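Local coordinates for protein Rho-class glutathione S-transferase (Laternula elliptica, PDB 3QAV) that probably catalyses the conjugation of glutathione to electrophilic compounds, as a cytosolic, dimeric member of the glutathione S-transferase superfamily, at residues A[29-34]-A[226-231]; A[36-41]-A[77-82]; A[46-51]-A[97-102]; A[123-128]-A[186-191]. All coordinates share one frame; numbering follows the deposited sequence.

In the fold
Contacts 2 and 4 are buried, whereas contacts 1 and 3 are only partly so. Contact 1 (29-34 with 226-231) ties the loop after the first strand to the chain beyond helix 220-224 through a serine-histidine pair. Contact 2 (36-41 with 77-82), reaching the same sheet, is apolar and holds two glutathione-binding residues. Contact 3 (46-51 with 97-102) uses the far end of the same helix 36-47, and there a salt bridge joins the apolar packing. Contact 4 (123-128 with 186-191) belongs to the helical C-terminal part and has no hydrogen bond across it; Lys40 and Trp39 of contact 2 pack against Phe187, Phe189 and Pro190 of contact 4.

Contact 1: residues A[29-34]-A[226-231]; sequences VYWGSG and MPPHWA
Ser33 swings OG opposite its backbone N (chi1 -175°), while His229 folds its ring between its own N and carbonyl carbon (chi1 89°), and the hydroxyl thereby falls between the imidazole and the peptide of one residue. OG lies in the imidazole plane at the ring edge, in a short 2.5 Å hydrogen bond with His229 ND1. From the backbone, His229 N donates to the same Ser33 OG at 3.0 Å and almost straight (170°). An alanine in place of Ser33 would remove the hydroxyl and is likely to leave His229 N without this acceptor and the histidine ring freer to turn. Pro228 CD approaches Ser33 OG to 3.5 Å and meets the edge of the Trp31 indole in its plane, 3.9 Å from CH2; the indole NE1 is engaged by Glu54. Gly34, at a positive phi that itself favours glycine, sets N against Pro227 CB and CA near the imidazole edge. Trp230 CD1 covers one histidine face, and Arg197 makes a cation-pi contact with Trp230. This is the turn between the first strand and first helix of the glutathione S-transferase N-terminal domain, immediately before the glutathione-binding Ser35, with a C-terminal loop laid against it.

Contact 2: residues A[36-41]-A[77-82]; sequences PPCWKV and QVPTFT
Pro79 packs its ring on the first turns of helix 36-47, and the peptide bond before it is cis: this is the cis-proline that precedes the third strand in the thioredoxin-like fold of glutathione S-transferases. From its backbone outward, Pro79 CB lies 4.0 Å from Cys38 SG. The next atom, CG, lies 3.8 Å from Pro37 O and 4.0 Å from Val41 CG2. The ring then returns through CD, which is 3.7 Å from Cys38 SG and 3.9 Å from Pro37 CB. One pyrrolidine thus touches three residues on a single face of the helix. With an alanine here, CG and CD would be gone, and the preceding peptide would probably turn trans, pulling Val78 out of place and opening a gap beside Val41. The position matters because Gln77 and Val78 bind glutathione, and helix 36-47 starts next to Ser35, which binds it too. Ser91, a further glutathione-binding residue, bonds to Pro37 O, and Ser35 OG to Cys38 N. Cys38 points its sulfur back beside its own N (chi1 -69°), which brings SG tightly against Val78 CG1, at 3.2 Å.

Contact 3: residues A[46-51]-A[97-102]; sequences QEKKID and YLEEKY
Lys48 and Ile50 flank Lys49, whose positive phi (61°) makes the Schellman motif that ends helix 36-47, and both turn toward Tyr102, the first residue to leave the helical conformation after helix 91-101. Lys48 runs out straight to CD and then bends at its last two torsions (chi3 73°, chi4 65°), curling the ammonium onto Glu99. Lys48 NZ forms a 2.7 Å salt bridge with Glu99 OE1, which it meets from above, tilted out of the carboxylate plane, with the two side chains at about a right angle. The ammonium is hydrogen-bonded just as firmly to Val105 O, and the other carboxylate oxygen of Glu99 takes the N-H of Leu107. Ile50 lies over one face of the Tyr102 ring in a CH-pi contact, CG1 being 4.3 Å from the centroid. Its CD1 lies over the end of the ring that bears CB, 3.2 Å from Tyr102 CG. Lys101 CG covers the opposite face, and the phenol OH bonds to Asp83. On the same helix, Glu100 pairs with Arg115 of the second subunit. Matched by a carboxylate and a carbonyl, the Lys48 ammonium probably stays protonated, joining the ends of the two helices by charge.

Contact 4: residues A[123-128]-A[186-191]; sequences FETSNI and VFFFPM
Met191 reaches across to Thr125 and Ile128, and both meet it at an oblique angle. Its chain is extended at chi2 and bent at the last torsion (chi3 96°), which carries the methyl against Ile128: Met191 CE stands 3.4 Å from Ile128 CB, a tight carbon pair. The sulfur lies alongside Thr125, with Met191 SD 3.8 Å from Thr125 CB, and Met191 CE also approaches the carbonyl Thr125 O, at 3.1 Å. Two phenylalanines complete the interface edge-on. Ile128 comes to Phe188 at about a right angle and touches the rim of the ring, its CD1 being 3.5 Å from Phe188 CE1 and near the ring plane. Thr125 CG2 meets the same residue nearer its backbone, 4.1 Å from Phe188 CB. Thr125 and Phe187 are likewise crossed at about a right angle; the hydroxyl sits near the plane of the Phe187 ring, with Thr125 OG1 3.8 Å from Phe187 CB, and it is satisfied by Met122 O rather than across the contact. No hydrogen bond joins the two segments, and the packing is mainly apolar. The junction of helices 112-124 and 126-131 is thus laid on helix 183-197, which is kinked at Pro190, within the helical C-terminal part of the fold. Trp165 of helix 148-172 stacks on Phe188, Lys40 of helix 36-47 makes a cation-pi contact with Phe187, and Phe123 packs on Thr92 of the second subunit.

Contact 1: residues A[29-34]-A[226-231]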
# COMPACT_ATOMS: atom_id res chain seq x y z
N VAL A 29 -5.36 -21.17 0.19
CA VAL A 29 -4.32 -20.17 0.39
C VAL A 29 -2.93 -20.72 0.69
O VAL A 29 -2.74 -21.52 1.61
CB VAL A 29 -4.73 -19.21 1.52
CG1 VAL A 29 -5.17 -19.99 2.74
CG2 VAL A 29 -3.57 -18.30 1.88
N TYR A 30 -1.96 -20.29 -0.13
CA TYR A 30 -0.57 -20.66 0.06
C TYR A 30 -0.01 -19.52 0.91
O TYR A 30 -0.17 -18.35 0.55
CB TYR A 30 0.20 -20.68 -1.27
CG TYR A 30 -0.24 -21.72 -2.27
CD1 TYR A 30 -1.34 -21.50 -3.10
CD2 TYR A 30 0.45 -22.93 -2.40
CE1 TYR A 30 -1.74 -22.45 -4.04
CE2 TYR A 30 0.06 -23.89 -3.34
CZ TYR A 30 -1.03 -23.64 -4.16
OH TYR A 30 -1.41 -24.57 -5.09
N TRP A 31 0.63 -19.86 2.02
CA TRP A 31 1.17 -18.83 2.90
C TRP A 31 2.33 -19.33 3.73
O TRP A 31 2.56 -20.53 3.85
CB TRP A 31 0.07 -18.31 3.83
CG TRP A 31 -0.47 -19.36 4.74
CD1 TRP A 31 -1.44 -20.28 4.45
CD2 TRP A 31 -0.11 -19.57 6.11
NE1 TRP A 31 -1.70 -21.05 5.56
CE2 TRP A 31 -0.90 -20.64 6.59
CE3 TRP A 31 0.81 -18.97 6.97
CZ2 TRP A 31 -0.80 -21.11 7.90
CZ3 TRP A 31 0.91 -19.44 8.28
CH2 TRP A 31 0.11 -20.50 8.73
N GLY A 32 3.04 -18.39 4.35
CA GLY A 32 4.19 -18.74 5.17
C GLY A 32 4.16 -18.11 6.54
O GLY A 32 3.47 -17.12 6.78
N SER A 33 4.94 -18.69 7.45
CA SER A 33 5.01 -18.22 8.83
C SER A 33 5.75 -16.90 9.00
O SER A 33 6.82 -16.69 8.41
CB SER A 33 5.67 -19.30 9.71
OG SER A 33 5.66 -18.92 11.07
N GLY A 34 5.17 -16.01 9.80
CA GLY A 34 5.77 -14.72 10.09
C GLY A 34 5.42 -13.56 9.18
O GLY A 34 5.67 -12.40 9.51
N MET A 226 -1.47 -17.43 14.99
CA MET A 226 -0.13 -16.98 15.38
C MET A 226 0.84 -17.69 14.44
O MET A 226 0.61 -18.84 14.06
CB MET A 226 0.18 -17.37 16.83
CG MET A 226 -0.65 -16.65 17.91
SD MET A 226 -0.38 -14.86 17.98
CE MET A 226 1.29 -14.77 18.62
N PRO A 227 1.92 -17.00 14.02
CA PRO A 227 2.91 -17.60 13.11
C PRO A 227 3.44 -18.90 13.72
O PRO A 227 4.07 -18.88 14.78
CB PRO A 227 3.99 -16.52 13.03
CG PRO A 227 3.18 -15.25 13.14
CD PRO A 227 2.21 -15.57 14.25
N PRO A 228 3.20 -20.03 13.06
CA PRO A 228 3.67 -21.32 13.58
C PRO A 228 5.11 -21.46 14.03
O PRO A 228 5.36 -22.16 15.01
CB PRO A 228 3.31 -22.31 12.46
CG PRO A 228 3.14 -21.44 11.25
CD PRO A 228 2.48 -20.22 11.79
N HIS A 229 6.06 -20.80 13.37
CA HIS A 229 7.46 -20.96 13.75
C HIS A 229 7.94 -20.18 14.96
O HIS A 229 9.04 -20.43 15.45
CB HIS A 229 8.40 -20.68 12.56
CG HIS A 229 8.80 -19.24 12.41
ND1 HIS A 229 8.04 -18.32 11.73
CD2 HIS A 229 9.91 -18.58 12.82
CE1 HIS A 229 8.67 -17.15 11.72
NE2 HIS A 229 9.81 -17.29 12.37
N TRP A 230 7.13 -19.25 15.46
CA TRP A 230 7.52 -18.44 16.62
C TRP A 230 7.61 -19.21 17.94
O TRP A 230 8.46 -18.93 18.78
CB TRP A 230 6.54 -17.28 16.81
CG TRP A 230 6.66 -16.17 15.79
CD1 TRP A 230 7.50 -16.13 14.71
CD2 TRP A 230 5.90 -14.96 15.76
NE1 TRP A 230 7.32 -14.95 14.02
CE2 TRP A 230 6.35 -14.22 14.64
CE3 TRP A 230 4.89 -14.42 16.57
CZ2 TRP A 230 5.81 -12.96 14.31
CZ3 TRP A 230 4.37 -13.17 16.24
CH2 TRP A 230 4.83 -12.46 15.12
N ALA A 231 6.73 -20.19 18.12
CA ALA A 231 6.70 -20.96 19.35
C ALA A 231 8.04 -21.58 19.73
O ALA A 231 8.48 -21.45 20.87
CB ALA A 231 5.64 -22.06 19.25

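Contact 2: residues A[36-41]-A[77-82]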
# COMPACT_ATOMS: atom_id res chain seq x y z
N PRO A 36 3.25 -10.81 7.60
CA PRO A 36 2.05 -10.02 7.88
C PRO A 36 1.02 -10.08 6.74
O PRO A 36 -0.19 -10.13 6.98
CB PRO A 36 2.60 -8.62 8.12
CG PRO A 36 3.93 -8.89 8.74
CD PRO A 36 4.46 -10.01 7.84
N PRO A 37 1.49 -10.05 5.48
CA PRO A 37 0.49 -10.11 4.41
C PRO A 37 -0.28 -11.44 4.41
O PRO A 37 -1.46 -11.50 4.02
CB PRO A 37 1.31 -9.87 3.13
CG PRO A 37 2.74 -10.10 3.54
CD PRO A 37 2.80 -9.63 4.96
N CYS A 38 0.37 -12.51 4.87
CA CYS A 38 -0.31 -13.80 4.93
C CYS A 38 -1.27 -13.79 6.11
O CYS A 38 -2.42 -14.23 6.00
CB CYS A 38 0.70 -14.94 5.13
SG CYS A 38 1.76 -15.25 3.69
N TRP A 39 -0.80 -13.26 7.24
CA TRP A 39 -1.59 -13.19 8.46
C TRP A 39 -2.89 -12.45 8.20
O TRP A 39 -3.95 -12.88 8.64
CB TRP A 39 -0.80 -12.48 9.57
CG TRP A 39 -1.23 -12.85 10.96
CD1 TRP A 39 -2.42 -13.41 11.34
CD2 TRP A 39 -0.47 -12.64 12.16
NE1 TRP A 39 -2.45 -13.56 12.71
CE2 TRP A 39 -1.27 -13.10 13.24
CE3 TRP A 39 0.79 -12.12 12.44
CZ2 TRP A 39 -0.84 -13.05 14.57
CZ3 TRP A 39 1.22 -12.07 13.76
CH2 TRP A 39 0.41 -12.53 14.81
N LYS A 40 -2.80 -11.35 7.47
CA LYS A 40 -3.98 -10.55 7.13
C LYS A 40 -5.06 -11.44 6.52
O LYS A 40 -6.23 -11.42 6.93
CB LYS A 40 -3.62 -9.46 6.13
CG LYS A 40 -2.88 -8.26 6.70
CD LYS A 40 -2.25 -7.42 5.58
CE LYS A 40 -3.28 -6.86 4.61
NZ LYS A 40 -2.66 -6.08 3.48
N VAL A 41 -4.65 -12.24 5.54
CA VAL A 41 -5.56 -13.14 4.85
C VAL A 41 -6.18 -14.19 5.77
O VAL A 41 -7.39 -14.43 5.72
CB VAL A 41 -4.85 -13.83 3.66
CG1 VAL A 41 -5.79 -14.83 3.00
CG2 VAL A 41 -4.44 -12.77 2.62
N GLN A 77 5.64 -15.02 -4.82
CA GLN A 77 5.46 -14.51 -3.48
C GLN A 77 4.26 -15.17 -2.83
O GLN A 77 3.46 -15.84 -3.49
CB GLN A 77 5.21 -13.00 -3.49
CG GLN A 77 6.26 -12.18 -4.19
CD GLN A 77 6.04 -10.69 -4.00
OE1 GLN A 77 4.94 -10.17 -4.24
NE2 GLN A 77 7.08 -10.00 -3.54
N VAL A 78 4.15 -14.95 -1.53
CA VAL A 78 3.05 -15.49 -0.76
C VAL A 78 2.52 -14.26 -0.00
O VAL A 78 3.28 -13.37 0.35
CB VAL A 78 3.57 -16.60 0.19
CG1 VAL A 78 3.93 -16.05 1.55
CG2 VAL A 78 2.56 -17.71 0.27
N PRO A 79 1.20 -14.20 0.26
CA PRO A 79 0.18 -15.19 -0.08
C PRO A 79 -0.25 -15.25 -1.53
O PRO A 79 -0.24 -14.24 -2.25
CB PRO A 79 -0.98 -14.79 0.82
CG PRO A 79 -0.90 -13.30 0.74
CD PRO A 79 0.59 -13.06 0.97
N THR A 80 -0.62 -16.45 -1.96
CA THR A 80 -1.15 -16.68 -3.30
C THR A 80 -2.47 -17.32 -2.92
O THR A 80 -2.53 -18.19 -2.05
CB THR A 80 -0.28 -17.65 -4.11
OG1 THR A 80 0.96 -17.01 -4.42
CG2 THR A 80 -0.98 -18.03 -5.40
N PHE A 81 -3.54 -16.87 -3.55
CA PHE A 81 -4.87 -17.34 -3.19
C PHE A 81 -5.74 -17.68 -4.38
O PHE A 81 -5.70 -17.00 -5.40
CB PHE A 81 -5.52 -16.22 -2.36
CG PHE A 81 -6.98 -16.42 -2.07
CD1 PHE A 81 -7.40 -16.91 -0.84
CD2 PHE A 81 -7.94 -16.04 -2.99
CE1 PHE A 81 -8.75 -17.02 -0.53
CE2 PHE A 81 -9.30 -16.14 -2.69
CZ PHE A 81 -9.70 -16.63 -1.46
N THR A 82 -6.54 -18.74 -4.25
CA THR A 82 -7.48 -19.14 -5.28
C THR A 82 -8.83 -19.42 -4.62
O THR A 82 -8.91 -19.75 -3.44
CB THR A 82 -7.05 -20.41 -6.03
OG1 THR A 82 -7.16 -21.54 -5.16
CG2 THR A 82 -5.63 -20.29 -6.54

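Contact 3: residues A[46-51]-A[97-102]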
# COMPACT_ATOMS: atom_id res chain seq x y z
N GLN A 46 -10.72 -16.43 9.00
CA GLN A 46 -11.14 -16.90 10.31
C GLN A 46 -12.27 -16.04 10.88
O GLN A 46 -13.28 -16.56 11.34
CB GLN A 46 -9.96 -16.88 11.28
CG GLN A 46 -8.86 -17.91 11.01
CD GLN A 46 -9.25 -19.33 11.37
OE1 GLN A 46 -9.89 -19.56 12.40
NE2 GLN A 46 -8.86 -20.29 10.54
N GLU A 47 -12.09 -14.73 10.86
CA GLU A 47 -13.10 -13.82 11.39
C GLU A 47 -14.45 -14.01 10.70
O GLU A 47 -15.49 -14.01 11.35
CB GLU A 47 -12.65 -12.37 11.23
CG GLU A 47 -11.54 -11.97 12.19
CD GLU A 47 -12.05 -11.78 13.61
OE1 GLU A 47 -11.22 -11.76 14.54
OE2 GLU A 47 -13.27 -11.64 13.79
N LYS A 48 -14.42 -14.17 9.38
CA LYS A 48 -15.65 -14.35 8.62
C LYS A 48 -16.12 -15.81 8.63
O LYS A 48 -17.13 -16.14 8.03
CB LYS A 48 -15.44 -13.87 7.17
CG LYS A 48 -14.91 -12.45 7.10
CD LYS A 48 -14.63 -12.01 5.67
CE LYS A 48 -15.90 -11.75 4.89
NZ LYS A 48 -16.70 -10.61 5.41
N LYS A 49 -15.36 -16.65 9.33
CA LYS A 49 -15.67 -18.08 9.46
C LYS A 49 -15.71 -18.86 8.15
O LYS A 49 -16.39 -19.88 8.06
CB LYS A 49 -17.01 -18.26 10.18
CG LYS A 49 -17.15 -17.53 11.51
CD LYS A 49 -18.39 -18.00 12.25
CE LYS A 49 -18.63 -17.23 13.54
NZ LYS A 49 -19.09 -15.83 13.29
N ILE A 50 -15.00 -18.39 7.13
CA ILE A 50 -14.98 -19.08 5.84
C ILE A 50 -14.10 -20.32 5.89
O ILE A 50 -12.95 -20.26 6.32
CB ILE A 50 -14.48 -18.15 4.71
CG1 ILE A 50 -15.42 -16.95 4.57
CG2 ILE A 50 -14.37 -18.91 3.40
CD1 ILE A 50 -14.89 -15.85 3.68
N ASP A 51 -14.63 -21.45 5.45
CA ASP A 51 -13.87 -22.69 5.44
C ASP A 51 -12.91 -22.63 4.25
O ASP A 51 -13.32 -22.29 3.14
CB ASP A 51 -14.80 -23.90 5.28
CG ASP A 51 -14.13 -25.21 5.68
OD1 ASP A 51 -14.57 -26.27 5.19
OD2 ASP A 51 -13.17 -25.18 6.49
N TYR A 97 -11.53 -8.84 -1.77
CA TYR A 97 -12.34 -9.82 -2.49
C TYR A 97 -13.18 -10.66 -1.53
O TYR A 97 -14.35 -10.93 -1.80
CB TYR A 97 -11.44 -10.77 -3.29
CG TYR A 97 -12.13 -12.05 -3.70
CD1 TYR A 97 -13.06 -12.07 -4.74
CD2 TYR A 97 -11.87 -13.24 -3.01
CE1 TYR A 97 -13.72 -13.25 -5.08
CE2 TYR A 97 -12.52 -14.42 -3.35
CZ TYR A 97 -13.44 -14.42 -4.38
OH TYR A 97 -14.07 -15.60 -4.71
N LEU A 98 -12.57 -11.07 -0.42
CA LEU A 98 -13.26 -11.89 0.57
C LEU A 98 -14.41 -11.13 1.23
O LEU A 98 -15.47 -11.70 1.50
CB LEU A 98 -12.28 -12.36 1.65
CG LEU A 98 -11.17 -13.33 1.23
CD1 LEU A 98 -10.30 -13.63 2.45
CD2 LEU A 98 -11.76 -14.63 0.66
N GLU A 99 -14.19 -9.85 1.51
CA GLU A 99 -15.22 -9.01 2.13
C GLU A 99 -16.40 -8.84 1.17
O GLU A 99 -17.55 -8.80 1.59
CB GLU A 99 -14.64 -7.64 2.49
CG GLU A 99 -15.66 -6.63 3.02
CD GLU A 99 -16.27 -7.03 4.35
OE1 GLU A 99 -15.86 -8.06 4.92
OE2 GLU A 99 -17.17 -6.31 4.84
N GLU A 100 -16.10 -8.76 -0.12
CA GLU A 100 -17.13 -8.59 -1.14
C GLU A 100 -17.83 -9.90 -1.53
O GLU A 100 -19.03 -9.91 -1.77
CB GLU A 100 -16.52 -7.95 -2.39
CG GLU A 100 -16.56 -6.43 -2.39
CD GLU A 100 -15.90 -5.83 -3.62
OE1 GLU A 100 -15.91 -6.50 -4.68
OE2 GLU A 100 -15.38 -4.70 -3.53
N LYS A 101 -17.08 -10.99 -1.58
CA LYS A 101 -17.63 -12.28 -1.95
C LYS A 101 -18.40 -12.96 -0.82
O LYS A 101 -19.36 -13.67 -1.07
CB LYS A 101 -16.51 -13.21 -2.42
CG LYS A 101 -16.98 -14.59 -2.88
CD LYS A 101 -17.83 -14.50 -4.13
CE LYS A 101 -18.03 -15.88 -4.74
NZ LYS A 101 -18.66 -15.81 -6.09
N TYR A 102 -17.96 -12.75 0.42
CA TYR A 102 -18.63 -13.36 1.58
C TYR A 102 -19.04 -12.25 2.53
O TYR A 102 -18.36 -11.95 3.51
CB TYR A 102 -17.69 -14.35 2.27
CG TYR A 102 -17.09 -15.39 1.35
CD1 TYR A 102 -15.94 -15.12 0.61
CD2 TYR A 102 -17.69 -16.64 1.20
CE1 TYR A 102 -15.39 -16.08 -0.25
CE2 TYR A 102 -17.16 -17.61 0.35
CZ TYR A 102 -16.01 -17.32 -0.37
OH TYR A 102 -15.48 -18.27 -1.22

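Contact 4: residues A[123-128]-A[186-191]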
# COMPACT_ATOMS: atom_id res chain seq x y z
N PHE A 123 -4.94 1.49 5.23
CA PHE A 123 -3.85 1.92 4.36
C PHE A 123 -2.76 2.74 5.05
O PHE A 123 -1.62 2.76 4.60
CB PHE A 123 -4.44 2.66 3.15
CG PHE A 123 -5.43 1.80 2.38
CD1 PHE A 123 -6.78 2.13 2.31
CD2 PHE A 123 -5.01 0.61 1.78
CE1 PHE A 123 -7.69 1.29 1.67
CE2 PHE A 123 -5.91 -0.23 1.14
CZ PHE A 123 -7.26 0.10 1.09
N GLU A 124 -3.09 3.39 6.16
CA GLU A 124 -2.09 4.16 6.89
C GLU A 124 -1.10 3.21 7.58
O GLU A 124 0.03 3.60 7.88
CB GLU A 124 -2.77 5.06 7.92
CG GLU A 124 -1.82 6.00 8.66
CD GLU A 124 -2.55 6.89 9.65
OE1 GLU A 124 -3.79 6.94 9.59
OE2 GLU A 124 -1.88 7.54 10.48
N THR A 125 -1.52 1.97 7.82
CA THR A 125 -0.64 1.00 8.48
C THR A 125 0.67 0.76 7.74
O THR A 125 1.63 0.25 8.32
CB THR A 125 -1.32 -0.38 8.67
OG1 THR A 125 -1.53 -1.00 7.40
CG2 THR A 125 -2.63 -0.24 9.40
N SER A 126 0.71 1.13 6.46
CA SER A 126 1.92 0.93 5.67
C SER A 126 3.08 1.77 6.22
O SER A 126 4.24 1.40 6.05
CB SER A 126 1.69 1.29 4.20
OG SER A 126 1.79 2.69 4.00
N ASN A 127 2.76 2.89 6.86
CA ASN A 127 3.77 3.76 7.46
C ASN A 127 4.53 3.07 8.59
O ASN A 127 5.63 3.48 8.95
CB ASN A 127 3.14 5.03 8.03
CG ASN A 127 2.70 5.99 6.97
OD1 ASN A 127 3.50 6.41 6.13
ND2 ASN A 127 1.42 6.37 6.99
N ILE A 128 3.91 2.05 9.17
CA ILE A 128 4.54 1.33 10.26
C ILE A 128 5.70 0.54 9.70
O ILE A 128 6.78 0.51 10.29
CB ILE A 128 3.54 0.38 10.95
CG1 ILE A 128 2.40 1.20 11.57
CG2 ILE A 128 4.26 -0.46 12.02
CD1 ILE A 128 1.29 0.36 12.17
N VAL A 186 -7.22 -5.95 11.09
CA VAL A 186 -6.62 -7.06 10.37
C VAL A 186 -5.26 -6.60 9.83
O VAL A 186 -4.29 -7.37 9.81
CB VAL A 186 -7.51 -7.48 9.18
CG1 VAL A 186 -6.73 -8.35 8.22
CG2 VAL A 186 -8.75 -8.21 9.69
N PHE A 187 -5.20 -5.35 9.39
CA PHE A 187 -3.97 -4.80 8.84
C PHE A 187 -3.02 -4.36 9.94
O PHE A 187 -1.81 -4.56 9.86
CB PHE A 187 -4.29 -3.58 7.96
CG PHE A 187 -4.88 -3.92 6.61
CD1 PHE A 187 -6.00 -4.74 6.51
CD2 PHE A 187 -4.31 -3.41 5.44
CE1 PHE A 187 -6.55 -5.04 5.26
CE2 PHE A 187 -4.86 -3.71 4.20
CZ PHE A 187 -5.97 -4.53 4.11
N PHE A 188 -3.58 -3.76 10.98
CA PHE A 188 -2.77 -3.22 12.07
C PHE A 188 -2.11 -4.21 13.02
O PHE A 188 -0.90 -4.20 13.18
CB PHE A 188 -3.63 -2.24 12.89
CG PHE A 188 -2.88 -1.53 13.97
CD1 PHE A 188 -1.79 -0.72 13.66
CD2 PHE A 188 -3.27 -1.65 15.29
CE1 PHE A 188 -1.10 -0.04 14.66
CE2 PHE A 188 -2.59 -0.96 16.30
CZ PHE A 188 -1.50 -0.16 15.98
N PHE A 189 -2.92 -5.05 13.65
CA PHE A 189 -2.41 -6.01 14.62
C PHE A 189 -1.18 -6.82 14.21
O PHE A 189 -0.21 -6.88 14.96
CB PHE A 189 -3.52 -6.97 15.03
CG PHE A 189 -3.06 -8.04 15.96
CD1 PHE A 189 -2.83 -7.76 17.30
CD2 PHE A 189 -2.78 -9.32 15.48
CE1 PHE A 189 -2.34 -8.73 18.15
CE2 PHE A 189 -2.29 -10.29 16.32
CZ PHE A 189 -2.07 -10.00 17.66
N PRO A 190 -1.21 -7.48 13.04
CA PRO A 190 -0.03 -8.25 12.65
C PRO A 190 1.26 -7.44 12.78
O PRO A 190 2.31 -7.96 13.17
CB PRO A 190 -0.33 -8.63 11.21
CG PRO A 190 -1.82 -8.85 11.25
CD PRO A 190 -2.30 -7.65 12.06
N MET A 191 1.18 -6.16 12.45
CA MET A 191 2.34 -5.30 12.52
C MET A 191 2.74 -5.08 13.97
O MET A 191 3.93 -5.02 14.29
CB MET A 191 2.06 -3.98 11.81
CG MET A 191 1.88 -4.17 10.31
SD MET A 191 1.62 -2.63 9.44
CE MET A 191 3.27 -2.28 8.91